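Local coordinates for protein transcarboxylase 5S subunit (Propionibacterium freudenreichii subsp. shermanii, PDB 1RQB) that catalyses the transfer of a carboxyl group from the biotin of the 1.3S subunit to pyruvate, forming oxaloacetate, with one cobalt ion bound per subunit, at residues A[428-431]-A[432-436]; A[442-446]-A[447-451]. One frame throughout, in Å; residues are numbered along the deposited sequence.

Contact 1: A[428-431]-A[432-436]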
# COMPACT_ATOMS: atom_id res chain seq x y z
N PRO A 428 45.30 14.89 -8.18
CA PRO A 428 45.40 13.91 -7.09
C PRO A 428 45.10 14.67 -5.79
O PRO A 428 45.46 15.84 -5.66
CB PRO A 428 46.85 13.45 -7.18
CG PRO A 428 47.10 13.49 -8.68
CD PRO A 428 46.47 14.81 -9.08
N GLU A 429 44.44 14.02 -4.83
CA GLU A 429 44.08 14.73 -3.59
C GLU A 429 44.24 13.83 -2.36
O GLU A 429 44.09 14.29 -1.23
CB GLU A 429 42.63 15.21 -3.68
CG GLU A 429 41.58 14.10 -3.93
CD GLU A 429 40.13 14.60 -3.91
OE1 GLU A 429 39.47 14.67 -4.98
OE2 GLU A 429 39.63 14.93 -2.81
N TRP A 430 44.57 12.55 -2.55
CA TRP A 430 44.67 11.64 -1.40
C TRP A 430 45.69 12.12 -0.36
O TRP A 430 45.39 12.14 0.83
CB TRP A 430 45.01 10.22 -1.84
CG TRP A 430 45.03 9.25 -0.69
CD1 TRP A 430 46.13 8.70 -0.08
CD2 TRP A 430 43.89 8.74 0.03
NE1 TRP A 430 45.74 7.89 0.96
CE2 TRP A 430 44.37 7.89 1.05
CE3 TRP A 430 42.50 8.92 -0.10
CZ2 TRP A 430 43.52 7.22 1.94
CZ3 TRP A 430 41.65 8.25 0.79
CH2 TRP A 430 42.17 7.41 1.79
N GLU A 431 46.89 12.49 -0.79
CA GLU A 431 47.91 12.95 0.17
C GLU A 431 47.43 14.17 0.95
O GLU A 431 47.64 14.26 2.16
CB GLU A 431 49.24 13.26 -0.55
CG GLU A 431 50.31 12.17 -0.45
CD GLU A 431 49.78 10.74 -0.49
OE1 GLU A 431 49.14 10.35 -1.50
OE2 GLU A 431 50.03 9.99 0.48
N LYS A 432 46.79 15.11 0.27
CA LYS A 432 46.27 16.33 0.93
C LYS A 432 45.19 15.96 1.95
O LYS A 432 45.15 16.52 3.05
CB LYS A 432 45.69 17.28 -0.12
CG LYS A 432 45.02 18.52 0.45
CD LYS A 432 44.37 19.34 -0.67
CE LYS A 432 43.61 20.56 -0.13
NZ LYS A 432 44.50 21.53 0.57
N GLN A 433 44.30 15.05 1.57
CA GLN A 433 43.21 14.64 2.47
C GLN A 433 43.80 13.94 3.70
O GLN A 433 43.40 14.21 4.83
CB GLN A 433 42.26 13.67 1.76
CG GLN A 433 41.48 14.25 0.58
CD GLN A 433 40.47 15.29 0.99
OE1 GLN A 433 40.16 15.44 2.17
NE2 GLN A 433 39.93 16.01 0.01
N SER A 434 44.75 13.04 3.46
CA SER A 434 45.39 12.27 4.53
C SER A 434 46.08 13.18 5.55
O SER A 434 45.96 12.96 6.75
CB SER A 434 46.44 11.31 3.96
OG SER A 434 45.83 10.29 3.19
N LYS A 435 46.78 14.21 5.07
CA LYS A 435 47.52 15.09 5.99
C LYS A 435 46.54 15.89 6.85
O LYS A 435 46.72 16.00 8.07
CB LYS A 435 48.42 16.04 5.21
CG LYS A 435 49.19 15.36 4.10
CD LYS A 435 49.87 14.07 4.54
CE LYS A 435 50.48 13.36 3.34
NZ LYS A 435 50.55 11.88 3.52
N GLU A 436 45.52 16.47 6.22
CA GLU A 436 44.53 17.27 6.95
C GLU A 436 43.76 16.40 7.95
O GLU A 436 43.48 16.84 9.07
CB GLU A 436 43.54 17.92 5.98
CG GLU A 436 44.17 18.97 5.07
CD GLU A 436 43.19 19.56 4.08
OE1 GLU A 436 42.00 19.68 4.43
OE2 GLU A 436 43.61 19.90 2.95
O HOH W 1 47.24 15.00 -2.89
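Glu429 and Gln433 share the first backbone bond of helix 430-437, Gln433 N to Glu429 O at 2.9 Å, and Ser434 N repeats the i to i+4 pattern on Trp430 O. Glu429 is the N-cap residue. The side chains of Glu429 and Gln433 run side by side, their carboxylate and amide planes 31° apart, and Gln433 NE2 gives a hydrogen bond to Glu429 OE2 at 3.0 Å. A bend at chi2 (-68°) brings the Gln433 amide alongside the extended glutamate. The same OE2 forms a salt bridge with Arg112, and Glu429 OE1 accepts a hydrogen bond from Asn115 N. A leucine in place of Gln433 would probably leave Glu429 OE2 with one donor fewer, and the carboxylate less firmly oriented. Ser434 suits its turn by being small and polar: its OG donates to Trp430 O at 3.0 Å from above the carbonyl plane, while lying 3.3 Å above one face of the indole, toward the rim. Arg121 adds a cation-pi contact to Trp430. On the solvent side, Glu431 OE2 and Lys435 NZ make a long salt bridge of 3.6 Å. The exposed ion pair is thus loose, whereas the Glu429 carboxylate ties the helix start to Arg112 and Asn115.

Contact 2: A[442-446]-A[447-451]; sequences GFNGT and DEDVL
The ring of Phe443 has Gly445 N over one face, 3.2 Å above its plane and offset toward the rim, while Val450 meets its edge, CE2 to CG2 at 3.7 Å. Asp449 CB approaches the same CE2 obliquely. With CG anti to the backbone N (chi1 176°), the phenyl group is carried back toward the helix, where its CE2 atom can touch both the valine methyl and the aspartate methylene. The other flat pair, the Asn444 amide and the Asp449 carboxylate, lie only 14° from parallel. Asn444 N donates to Asp449 OD2 at 3.0 Å, reaching it from above the carboxylate plane, and Arg467 forms a salt bridge with OD1.

Asparagine suits position 444 because its OD1 closes an Asx turn, accepting from Thr446 N at 3.0 Å and from Thr446 OG1 at 2.7 Å, both on one face of the amide. Gly445 between them takes a positive phi (74°), readily adopted without a side chain. Thr446 is the N-cap of helix 447-455: its OG1 accepts from Asp449 N at 3.2 Å, and its carbonyl accepts from Val450 N. A water links Gly445 O to Asp447 OD1. The threonine hydroxyl therefore works both ways, donating to Asn444 OD1 in the turn and accepting from Asp449 N in the helix, while the buried Asp449 carboxylate, probably kept charged by Arg467, binds the preceding loop to the first turn.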
# COMPACT_ATOMS: atom_id res chain seq x y z
N GLY A 442 41.18 12.43 17.55
CA GLY A 442 40.32 11.27 17.37
C GLY A 442 40.63 10.44 16.13
O GLY A 442 40.26 9.27 16.06
N PHE A 443 41.30 11.04 15.15
CA PHE A 443 41.68 10.34 13.91
C PHE A 443 42.40 9.04 14.28
O PHE A 443 43.35 9.05 15.06
CB PHE A 443 42.58 11.26 13.07
CG PHE A 443 43.12 10.62 11.83
CD1 PHE A 443 44.47 10.28 11.75
CD2 PHE A 443 42.29 10.37 10.74
CE1 PHE A 443 44.98 9.69 10.60
CE2 PHE A 443 42.80 9.78 9.59
CZ PHE A 443 44.15 9.44 9.51
N ASN A 444 41.98 7.91 13.70
CA ASN A 444 42.58 6.63 14.06
C ASN A 444 43.63 6.15 13.05
O ASN A 444 44.06 5.00 13.10
CB ASN A 444 41.51 5.54 14.27
CG ASN A 444 40.74 5.20 13.00
OD1 ASN A 444 41.20 5.46 11.89
ND2 ASN A 444 39.57 4.58 13.17
N GLY A 445 44.04 7.03 12.14
CA GLY A 445 45.07 6.66 11.16
C GLY A 445 44.74 5.74 10.00
O GLY A 445 45.58 5.53 9.13
N THR A 446 43.52 5.21 9.94
CA THR A 446 43.15 4.28 8.86
C THR A 446 42.69 5.04 7.62
O THR A 446 42.28 6.20 7.69
CB THR A 446 42.01 3.36 9.29
OG1 THR A 446 40.84 4.14 9.55
CG2 THR A 446 42.38 2.58 10.54
N ASP A 447 42.76 4.38 6.47
CA ASP A 447 42.28 4.99 5.22
C ASP A 447 40.77 5.22 5.35
O ASP A 447 40.22 6.14 4.76
CB ASP A 447 42.56 4.08 4.02
CG ASP A 447 44.05 3.94 3.71
OD1 ASP A 447 44.85 4.77 4.17
OD2 ASP A 447 44.42 2.99 2.99
N GLU A 448 40.11 4.36 6.12
CA GLU A 448 38.66 4.51 6.33
C GLU A 448 38.36 5.89 6.93
O GLU A 448 37.41 6.55 6.52
CB GLU A 448 38.11 3.43 7.26
CG GLU A 448 38.01 2.02 6.67
CD GLU A 448 39.31 1.22 6.74
OE1 GLU A 448 39.23 -0.02 6.56
OE2 GLU A 448 40.39 1.80 6.97
N ASP A 449 39.17 6.32 7.90
CA ASP A 449 38.98 7.62 8.55
C ASP A 449 39.33 8.75 7.59
O ASP A 449 38.70 9.81 7.63
CB ASP A 449 39.83 7.71 9.83
CG ASP A 449 39.03 7.47 11.10
OD1 ASP A 449 37.99 6.77 11.06
OD2 ASP A 449 39.45 7.98 12.17
N VAL A 450 40.33 8.56 6.73
CA VAL A 450 40.66 9.60 5.75
C VAL A 450 39.48 9.75 4.79
O VAL A 450 39.12 10.86 4.39
CB VAL A 450 41.95 9.25 4.96
CG1 VAL A 450 42.23 10.31 3.89
CG2 VAL A 450 43.15 9.15 5.91
N LEU A 451 38.86 8.63 4.44
CA LEU A 451 37.69 8.67 3.55
C LEU A 451 36.56 9.42 4.24
O LEU A 451 35.87 10.24 3.62
CB LEU A 451 37.25 7.24 3.19
CG LEU A 451 38.21 6.54 2.24
CD1 LEU A 451 37.96 5.05 2.21
CD2 LEU A 451 38.05 7.15 0.84
O HOH W 2 37.19 3.99 10.85
O HOH W 3 45.76 5.81 6.36

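Overall arrangement
Contacts 1 and 2 follow one another along the chain, at the starts of helices 430-437 and 447-455, with centres 12 Å apart. Trp430 joins them directly: its CZ2 lies 3.6 Å from Asp447 OD1, its CH2 3.6 Å from Val450 CG1, and its CZ3 3.8 Å from Leu451 CD2. Ser434 OG packs on the same valine methyl, and a small residue there is consistent with the close approach of the second helix. Helix 116-128 borders both contacts, meeting Glu429 in contact 1 and Leu451 in contact 2. Both belong to the conserved carboxylase domain. Their centres lie about 28 Å and 25 Å from the centre of the chain, on the same side of it, and both are away from the cobalt site.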